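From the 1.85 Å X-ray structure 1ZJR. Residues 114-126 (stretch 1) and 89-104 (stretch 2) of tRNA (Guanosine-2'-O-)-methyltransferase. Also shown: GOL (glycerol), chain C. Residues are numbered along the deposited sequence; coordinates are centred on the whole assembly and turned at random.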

# COMPACT_ATOMS: atom_id res chain seq x y z
N GLU A 114 10.33 -10.15 10.63
CA GLU A 114 9.79 -11.32 11.32
C GLU A 114 8.35 -11.64 10.90
O GLU A 114 7.82 -12.70 11.22
CB GLU A 114 9.88 -11.13 12.84
CG GLU A 114 11.32 -11.04 13.33
CD GLU A 114 11.43 -10.89 14.84
OE1 GLU A 114 12.57 -10.73 15.33
OE2 GLU A 114 10.39 -10.94 15.53
N VAL A 115 7.74 -10.72 10.17
CA VAL A 115 6.37 -10.89 9.70
C VAL A 115 6.34 -11.68 8.40
O VAL A 115 7.25 -11.59 7.58
CB VAL A 115 5.70 -9.51 9.48
CG1 VAL A 115 4.37 -9.68 8.76
CG2 VAL A 115 5.48 -8.83 10.81
N ASP A 116 5.28 -12.46 8.21
CA ASP A 116 5.09 -13.24 6.99
C ASP A 116 4.16 -12.42 6.10
O ASP A 116 2.95 -12.43 6.29
CB ASP A 116 4.46 -14.60 7.32
CG ASP A 116 4.17 -15.42 6.08
OD1 ASP A 116 4.37 -14.92 4.95
OD2 ASP A 116 3.74 -16.59 6.23
N TYR A 117 4.73 -11.71 5.12
CA TYR A 117 3.94 -10.87 4.23
C TYR A 117 3.30 -11.61 3.06
O TYR A 117 2.63 -10.99 2.24
CB TYR A 117 4.80 -9.72 3.68
CG TYR A 117 5.37 -8.81 4.76
CD1 TYR A 117 6.61 -9.07 5.35
CD2 TYR A 117 4.64 -7.71 5.23
CE1 TYR A 117 7.10 -8.27 6.37
CE2 TYR A 117 5.13 -6.90 6.25
CZ TYR A 117 6.36 -7.19 6.82
OH TYR A 117 6.83 -6.40 7.84
N THR A 118 3.50 -12.93 2.98
CA THR A 118 2.92 -13.70 1.87
C THR A 118 1.45 -14.05 2.06
O THR A 118 0.78 -14.46 1.11
CB THR A 118 3.71 -15.02 1.63
OG1 THR A 118 3.50 -15.92 2.72
CG2 THR A 118 5.19 -14.73 1.47
N LYS A 119 0.94 -13.89 3.28
CA LYS A 119 -0.47 -14.16 3.55
C LYS A 119 -1.23 -12.84 3.39
O LYS A 119 -0.62 -11.78 3.33
CB LYS A 119 -0.64 -14.66 4.99
CG LYS A 119 -0.10 -13.68 6.03
CD LYS A 119 -0.44 -14.09 7.45
CE LYS A 119 0.27 -15.36 7.87
NZ LYS A 119 0.06 -15.64 9.32
N PRO A 120 -2.58 -12.90 3.29
CA PRO A 120 -3.36 -11.66 3.14
C PRO A 120 -2.92 -10.68 4.22
O PRO A 120 -3.03 -10.97 5.42
CB PRO A 120 -4.79 -12.14 3.32
CG PRO A 120 -4.75 -13.51 2.69
CD PRO A 120 -3.45 -14.08 3.24
N THR A 121 -2.43 -9.53 3.79
CA THR A 121 -1.91 -8.53 4.71
C THR A 121 -2.27 -7.08 4.39
O THR A 121 -2.30 -6.68 3.23
CB THR A 121 -0.36 -8.58 4.73
OG1 THR A 121 0.06 -9.89 5.13
CG2 THR A 121 0.21 -7.53 5.69
N VAL A 122 -2.52 -6.30 5.43
CA VAL A 122 -2.77 -4.88 5.26
C VAL A 122 -1.62 -4.22 6.02
O VAL A 122 -1.53 -4.36 7.24
CB VAL A 122 -4.10 -4.40 5.91
CG1 VAL A 122 -4.18 -2.88 5.82
CG2 VAL A 122 -5.31 -5.01 5.19
N LEU A 123 -0.73 -3.54 5.31
CA LEU A 123 0.40 -2.85 5.94
C LEU A 123 -0.04 -1.42 6.25
O LEU A 123 -0.41 -0.68 5.33
CB LEU A 123 1.61 -2.81 5.00
CG LEU A 123 2.74 -1.88 5.48
CD1 LEU A 123 3.33 -2.44 6.77
CD2 LEU A 123 3.81 -1.76 4.40
N VAL A 124 -0.01 -1.04 7.52
CA VAL A 124 -0.41 0.32 7.90
C VAL A 124 0.82 1.14 8.28
O VAL A 124 1.59 0.74 9.16
CB VAL A 124 -1.38 0.31 9.11
CG1 VAL A 124 -1.99 1.70 9.29
CG2 VAL A 124 -2.48 -0.73 8.89
N VAL A 125 0.99 2.27 7.61
CA VAL A 125 2.12 3.17 7.87
C VAL A 125 1.54 4.54 8.17
O VAL A 125 0.36 4.78 7.91
CB VAL A 125 3.06 3.28 6.64
CG1 VAL A 125 3.64 1.92 6.28
CG2 VAL A 125 2.29 3.85 5.46
N GLY A 126 2.34 5.45 8.70
CA GLY A 126 1.78 6.76 8.98
C GLY A 126 2.74 7.75 9.59
O GLY A 126 3.89 7.43 9.86
C1 GOL C . 6.43 4.37 9.04
O1 GOL C . 5.01 4.38 9.25
C2 GOL C . 7.04 5.45 9.99
O2 GOL C . 6.49 6.75 9.64
C3 GOL C . 8.58 5.49 9.81
O3 GOL C . 9.20 6.43 10.70
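Stretch 2 (89-104) KLLEFKNRGFQIVATW

A helix that turns back into a parallel strand is the recurring unit of alpha/beta proteins, and residues 89-104 of this methyltransferase illustrate how such a unit docks on a neighbouring strand. The segment opens with the end of a helix, 89-95, passes through a short turn, and continues as strand 99-103. That strand lies beside strand 121-126 in the same direction, their axes 20° apart (signed crossing angle -20°) and 4.8 Å away at closest approach. The helix runs nearly the opposite way to strand 121-126, at 152° (signed crossing angle -152°), with its axis no nearer than 9.4 Å.

At the turn stands Gly97. With phi/psi of 98/6 it ends the helix in a Schellman motif, closed by Phe98 N to Phe93 O at 3.0 Å and Gly97 N to Lys94 O at 2.9 Å. At these angles a beta carbon would be jammed against the carbonyl oxygen of Arg96, so the position calls for glycine. Phe98 and Gln99 then adopt extended backbone angles.

Backbone hydrogen bonds fix the register, pairing Thr121 with Gln99, Val122 with Ile100, Leu123 with Val101 and Val124 with Ala102. As in any parallel pairing, one residue reaches two residues of the partner strand: Val122 N donates to Gln99 O at 3.0 Å, while Val122 O accepts from Val101 N, also at 3.0 Å. Gln99 N to Pro120 O (3.0 Å) precedes this pair; Val124 N to Val101 O, short at 2.7 Å and almost straight, and Thr103 N to Val124 O at 3.2 Å complete the ladder. Beside the first rung, a water donates to both Gly97 O (2.6 Å) and Pro120 O (2.8 Å).

Apolar packing follows the alternation of side chains along the strands. Val122, Val124, Ile100 and Ala102 share the face on which the helix packs. Val122 CG2 lies over the ring face of Phe93, 3.7 Å from its CG, and Val122 CG1 meets Leu90 CD2 at 3.8 Å. Val124 CG2 is 4.0 Å from both Leu90 CD2 and Ile100 CG2. At the entrance to the strands, Pro120 CB covers one face of the Phe98 ring, 3.8 Å from Phe98 CD1.

The other face carries Thr121, Leu123, Gln99 and Val101. Val101 CG2 approaches Thr121 CG2 at 3.7 Å, and the loop preceding the strand adds Val115 CG1, 4.0 Å from Val101 CG2, and Tyr117 CE2, 4.2 Å from Val101 CG1. The Gln99 side chain extends toward this loop, and stretch 1 covers about 105 Å² of the residue.

Polar contacts to a ligand mark the far end. Thr103 OG1 and Gly126 N both hydrogen-bond to glycerol O1, at 2.7 and 2.9 Å, and glycerol O2 donates to Gly126 O at 2.7 Å. The glycerol, probably from the crystallisation liquor, thus bridges the two strands where their backbone ladder ends.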

# COMPACT_ATOMS: atom_id res chain seq x y z
N LYS A 89 -12.48 0.40 8.99
CA LYS A 89 -12.04 -0.17 7.72
C LYS A 89 -11.08 -1.34 7.94
O LYS A 89 -11.21 -2.39 7.30
CB LYS A 89 -11.36 0.89 6.86
CG LYS A 89 -11.15 0.47 5.41
CD LYS A 89 -12.49 0.24 4.73
CE LYS A 89 -12.33 -0.17 3.28
NZ LYS A 89 -13.66 -0.40 2.63
N LEU A 90 -10.12 -1.15 8.84
CA LEU A 90 -9.15 -2.19 9.12
C LEU A 90 -9.82 -3.43 9.73
O LEU A 90 -9.38 -4.55 9.50
CB LEU A 90 -8.06 -1.66 10.05
CG LEU A 90 -7.20 -0.54 9.44
CD1 LEU A 90 -6.27 0.02 10.49
CD2 LEU A 90 -6.42 -1.09 8.25
N LEU A 91 -10.88 -3.21 10.50
CA LEU A 91 -11.60 -4.33 11.11
C LEU A 91 -12.28 -5.15 10.03
O LEU A 91 -12.41 -6.37 10.16
CB LEU A 91 -12.64 -3.82 12.11
CG LEU A 91 -12.08 -3.22 13.40
CD1 LEU A 91 -13.20 -2.61 14.23
CD2 LEU A 91 -11.36 -4.30 14.17
N GLU A 92 -12.72 -4.48 8.98
CA GLU A 92 -13.37 -5.15 7.86
C GLU A 92 -12.40 -6.14 7.23
O GLU A 92 -12.78 -7.26 6.89
CB GLU A 92 -13.84 -4.14 6.82
CG GLU A 92 -15.19 -3.52 7.13
CD GLU A 92 -15.47 -2.28 6.31
OE1 GLU A 92 -15.15 -2.26 5.10
OE2 GLU A 92 -16.02 -1.31 6.88
N PHE A 93 -11.15 -5.71 7.07
CA PHE A 93 -10.14 -6.59 6.48
C PHE A 93 -9.76 -7.69 7.46
O PHE A 93 -9.59 -8.84 7.08
CB PHE A 93 -8.88 -5.81 6.10
CG PHE A 93 -9.00 -5.03 4.82
CD1 PHE A 93 -9.17 -3.65 4.84
CD2 PHE A 93 -8.94 -5.68 3.59
CE1 PHE A 93 -9.28 -2.92 3.65
CE2 PHE A 93 -9.04 -4.97 2.40
CZ PHE A 93 -9.21 -3.59 2.43
N LYS A 94 -9.63 -7.32 8.73
CA LYS A 94 -9.25 -8.29 9.75
C LYS A 94 -10.26 -9.43 9.81
O LYS A 94 -9.89 -10.60 9.79
CB LYS A 94 -9.13 -7.60 11.11
CG LYS A 94 -8.38 -8.41 12.16
CD LYS A 94 -8.16 -7.58 13.42
CE LYS A 94 -7.33 -8.34 14.43
NZ LYS A 94 -7.16 -7.57 15.69
N ASN A 95 -11.54 -9.08 9.86
CA ASN A 95 -12.59 -10.09 9.91
C ASN A 95 -12.62 -10.93 8.64
O ASN A 95 -13.20 -12.02 8.62
CB ASN A 95 -13.96 -9.44 10.13
CG ASN A 95 -14.05 -8.71 11.46
OD1 ASN A 95 -13.55 -9.19 12.48
ND2 ASN A 95 -14.69 -7.54 11.46
N ARG A 96 -11.99 -10.43 7.58
CA ARG A 96 -11.93 -11.15 6.31
C ARG A 96 -10.69 -12.04 6.22
O ARG A 96 -10.42 -12.64 5.18
CB ARG A 96 -11.91 -10.17 5.13
CG ARG A 96 -13.26 -9.60 4.74
CD ARG A 96 -13.11 -8.66 3.55
NE ARG A 96 -12.48 -9.34 2.41
CZ ARG A 96 -11.95 -8.71 1.36
NH1 ARG A 96 -11.97 -7.38 1.30
NH2 ARG A 96 -11.40 -9.41 0.37
N GLY A 97 -9.93 -12.11 7.31
CA GLY A 97 -8.75 -12.95 7.33
C GLY A 97 -7.42 -12.25 7.06
O GLY A 97 -6.39 -12.91 6.94
N PHE A 98 -7.44 -10.93 6.96
CA PHE A 98 -6.21 -10.18 6.71
C PHE A 98 -5.49 -9.87 8.02
O PHE A 98 -6.13 -9.47 8.99
CB PHE A 98 -6.52 -8.85 6.00
CG PHE A 98 -6.85 -8.99 4.55
CD1 PHE A 98 -5.96 -8.54 3.57
CD2 PHE A 98 -8.07 -9.53 4.14
CE1 PHE A 98 -6.28 -8.62 2.22
CE2 PHE A 98 -8.40 -9.62 2.79
CZ PHE A 98 -7.50 -9.16 1.82
N GLN A 99 -4.18 -10.05 8.05
CA GLN A 99 -3.42 -9.72 9.25
C GLN A 99 -3.11 -8.23 9.13
O GLN A 99 -2.74 -7.75 8.06
CB GLN A 99 -2.11 -10.51 9.34
CG GLN A 99 -1.08 -10.19 8.27
CD GLN A 99 0.27 -10.85 8.53
OE1 GLN A 99 1.14 -10.88 7.66
NE2 GLN A 99 0.46 -11.36 9.74
N ILE A 100 -3.29 -7.51 10.23
CA ILE A 100 -3.03 -6.07 10.24
C ILE A 100 -1.63 -5.85 10.82
O ILE A 100 -1.38 -6.13 12.00
CB ILE A 100 -4.07 -5.33 11.10
CG1 ILE A 100 -5.48 -5.76 10.69
CG2 ILE A 100 -3.89 -3.82 10.94
CD1 ILE A 100 -5.81 -5.52 9.22
N VAL A 101 -0.73 -5.35 9.98
CA VAL A 101 0.66 -5.09 10.35
C VAL A 101 0.87 -3.58 10.42
O VAL A 101 0.76 -2.88 9.41
CB VAL A 101 1.60 -5.71 9.29
CG1 VAL A 101 3.06 -5.47 9.66
CG2 VAL A 101 1.31 -7.21 9.16
N ALA A 102 1.17 -3.07 11.61
CA ALA A 102 1.35 -1.64 11.78
C ALA A 102 2.70 -1.20 12.30
O ALA A 102 3.26 -1.81 13.21
CB ALA A 102 0.25 -1.10 12.69
N THR A 103 3.22 -0.12 11.73
CA THR A 103 4.50 0.43 12.18
C THR A 103 4.20 1.14 13.49
O THR A 103 3.43 2.10 13.53
CB THR A 103 5.05 1.46 11.18
OG1 THR A 103 4.06 2.48 10.98
CG2 THR A 103 5.38 0.79 9.85
N TRP A 104 4.82 0.67 14.56
CA TRP A 104 4.62 1.24 15.89
C TRP A 104 5.99 1.41 16.54
O TRP A 104 6.70 0.43 16.77
CB TRP A 104 3.72 0.31 16.72
CG TRP A 104 3.38 0.79 18.10
CD1 TRP A 104 3.83 0.28 19.28
CD2 TRP A 104 2.52 1.89 18.45
NE1 TRP A 104 3.31 0.98 20.34
CE2 TRP A 104 2.50 1.98 19.86
CE3 TRP A 104 1.77 2.81 17.70
CZ2 TRP A 104 1.76 2.95 20.54
CZ3 TRP A 104 1.03 3.78 18.38
CH2 TRP A 104 1.03 3.84 19.79
O HOH W 1 -3.80 -13.39 6.70